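Local coordinates for type 4 fimbrial biogenesis protein PilY1 (Pseudomonas aeruginosa, PDB 3HX6) that primes type IV pilus assembly, takes part in adhesion to host cells and appears to control pilus retraction and twitching motility through calcium binding and release, at residues A257-D262 with Q374-E379. The protein carries 3 engineered substitutions. Sequence-based numbering, arbitrary orientation.
Sequences ADNNSD and QQTKGE. With CA (calcium ion), chain C.
The flat carboxamide of Asn259 reaches Thr376 with its ND2 end: ND2 lies 2.9 Å from Thr376 O and donates a hydrogen bond to it. This bond joins neighbouring blades in the beta-propeller of the C-terminal domain of PilY1, and its donor belongs to an EF-hand-like calcium loop. The oxygen is met in the plane of its carbonyl, on a lone pair, at a C=O...N angle of 135°, but it sits somewhat out of the plane of the Asn259 amide. That tilt agrees with an N-H...O angle of 145°, a bent bond. The blade assignment rests on the strands: 251-257, which leads into the 257-262 loop, is an outermost strand of one sheet, while 343-348 and 367-373, the latter leading into the 374-379 loop, belong to the next. The Asn259 side chain also touches Tyr267 of its own blade, Tyr343 of the next and Phe293. With CG anti to its carbonyl carbon (chi1 -63°), Asn259 extends towards Thr376, whose side chain crosses it at about a right angle; ND2 also packs 3.5 Å from Thr376 CB.

The 257-262 loop carries the Asp-x-Asn-x-Asp pattern of EF-hand-like loops. The ion is held by Asp258 OD1 at 2.6 Å, Asn260 OD1 at 2.1 Å and Asp262 OD1 at 2.6 Å; the backbone O of Val264, the carboxylate of Asp266 and a water are further ligands. Asp266 OD2 binds the calcium and also accepts the backbone N-H of Asn259, placing the residue that links the blades one step from the ion.

Beyond the Thr376 carbonyl, Gly378 N bonds to the hydroxyl of Tyr267, and Lys377 N donates to Glu379 OE1 at 2.8 Å, approaching from above the carboxylate plane.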
loop_
_atom_site.group_PDB
_atom_site.type_symbol
_atom_site.label_atom_id
_atom_site.label_comp_id
_atom_site.label_asym_id
_atom_site.label_seq_id
_atom_site.Cartn_x
_atom_site.Cartn_y
_atom_site.Cartn_z
ATOM N N ALA A 257 -3.177 -25.187 -2.045
ATOM C CA ALA A 257 -1.853 -24.941 -2.605
ATOM C C ALA A 257 -1.933 -24.923 -4.121
ATOM O O ALA A 257 -2.585 -25.777 -4.729
ATOM C CB ALA A 257 -0.874 -26.024 -2.156
ATOM N N ASP A 258 -1.258 -23.946 -4.714
ATOM C CA ASP A 258 -1.196 -23.764 -6.159
ATOM C C ASP A 258 0.295 -23.747 -6.471
ATOM O O ASP A 258 0.950 -22.714 -6.358
ATOM C CB ASP A 258 -1.846 -22.427 -6.533
ATOM C CG ASP A 258 -1.582 -22.029 -7.975
ATOM O OD1 ASP A 258 -1.142 -22.886 -8.765
ATOM O OD2 ASP A 258 -1.826 -20.855 -8.317
ATOM N N ASN A 259 0.834 -24.894 -6.864
ATOM C CA ASN A 259 2.262 -24.997 -7.103
ATOM C C ASN A 259 2.835 -24.657 -8.473
ATOM O O ASN A 259 3.989 -24.980 -8.755
ATOM C CB ASN A 259 2.735 -26.381 -6.658
ATOM C CG ASN A 259 2.530 -26.600 -5.170
ATOM O OD1 ASN A 259 2.237 -25.657 -4.437
ATOM N ND2 ASN A 259 2.686 -27.836 -4.717
ATOM N N ASN A 260 2.047 -24.009 -9.323
ATOM C CA ASN A 260 2.543 -23.605 -10.633
ATOM C C ASN A 260 2.029 -22.199 -10.920
ATOM O O ASN A 260 1.954 -21.770 -12.066
ATOM C CB ASN A 260 2.097 -24.591 -11.721
ATOM C CG ASN A 260 0.592 -24.614 -11.920
ATOM O OD1 ASN A 260 -0.173 -24.621 -10.961
ATOM N ND2 ASN A 260 0.163 -24.643 -13.179
ATOM N N SER A 261 1.664 -21.504 -9.846
ATOM C CA SER A 261 1.172 -20.133 -9.899
ATOM C C SER A 261 0.239 -19.808 -11.059
ATOM O O SER A 261 0.502 -18.876 -11.822
ATOM C CB SER A 261 2.359 -19.164 -9.933
ATOM O OG SER A 261 3.162 -19.305 -8.775
ATOM N N ASP A 262 -0.846 -20.563 -11.202
ATOM C CA ASP A 262 -1.787 -20.289 -12.283
ATOM C C ASP A 262 -3.186 -19.997 -11.748
ATOM O O ASP A 262 -4.134 -19.872 -12.517
ATOM C CB ASP A 262 -1.830 -21.456 -13.281
ATOM C CG ASP A 262 -2.369 -22.743 -12.667
ATOM O OD1 ASP A 262 -2.787 -22.716 -11.490
ATOM O OD2 ASP A 262 -2.384 -23.776 -13.373
ATOM N N GLN A 374 7.853 -33.379 0.904
ATOM C CA GLN A 374 8.800 -33.413 -0.210
ATOM C C GLN A 374 8.214 -33.855 -1.543
ATOM O O GLN A 374 8.928 -33.924 -2.544
ATOM C CB GLN A 374 9.964 -34.343 0.125
ATOM C CG GLN A 374 10.529 -34.173 1.513
ATOM C CD GLN A 374 11.801 -34.972 1.696
ATOM O OE1 GLN A 374 12.120 -35.409 2.796
ATOM N NE2 GLN A 374 12.539 -35.156 0.612
ATOM N N GLN A 375 6.921 -34.145 -1.561
ATOM C CA GLN A 375 6.268 -34.624 -2.779
ATOM C C GLN A 375 5.188 -33.656 -3.238
ATOM O O GLN A 375 4.016 -34.005 -3.275
ATOM C CB GLN A 375 5.644 -35.992 -2.505
ATOM C CG GLN A 375 6.626 -36.997 -1.929
ATOM C CD GLN A 375 5.959 -38.310 -1.570
ATOM O OE1 GLN A 375 5.277 -38.421 -0.548
ATOM N NE2 GLN A 375 6.136 -39.309 -2.419
ATOM N N THR A 376 5.598 -32.446 -3.605
ATOM C CA THR A 376 4.658 -31.408 -4.014
ATOM C C THR A 376 4.767 -31.017 -5.484
ATOM O O THR A 376 4.333 -29.937 -5.875
ATOM C CB THR A 376 4.873 -30.144 -3.165
ATOM O OG1 THR A 376 6.203 -29.655 -3.382
ATOM C CG2 THR A 376 4.696 -30.458 -1.676
ATOM N N LYS A 377 5.336 -31.894 -6.298
ATOM C CA LYS A 377 5.487 -31.603 -7.716
ATOM C C LYS A 377 4.610 -32.515 -8.564
ATOM O O LYS A 377 4.944 -32.842 -9.705
ATOM C CB LYS A 377 6.954 -31.748 -8.124
ATOM C CG LYS A 377 7.440 -30.658 -9.068
ATOM C CD LYS A 377 8.938 -30.426 -8.906
ATOM C CE LYS A 377 9.754 -31.649 -9.297
ATOM N NZ LYS A 377 9.747 -31.872 -10.770
ATOM N N GLY A 378 3.481 -32.924 -7.997
ATOM C CA GLY A 378 2.559 -33.773 -8.727
ATOM C C GLY A 378 2.910 -35.250 -8.778
ATOM O O GLY A 378 2.287 -35.999 -9.526
ATOM N N GLU A 379 3.902 -35.676 -8.002
ATOM C CA GLU A 379 4.268 -37.090 -7.977
ATOM C C GLU A 379 3.070 -37.884 -7.459
ATOM O O GLU A 379 2.209 -37.335 -6.769
ATOM C CB GLU A 379 5.468 -37.329 -7.049
ATOM C CG GLU A 379 6.673 -36.450 -7.345
ATOM C CD GLU A 379 6.698 -35.178 -6.519
ATOM O OE1 GLU A 379 5.615 -34.677 -6.150
ATOM O OE2 GLU A 379 7.806 -34.670 -6.250
HETATM CA CA CA C . -2.115 -24.864 -10.115
HETATM O O HOH W 1 -2.923 -25.835 -12.159
#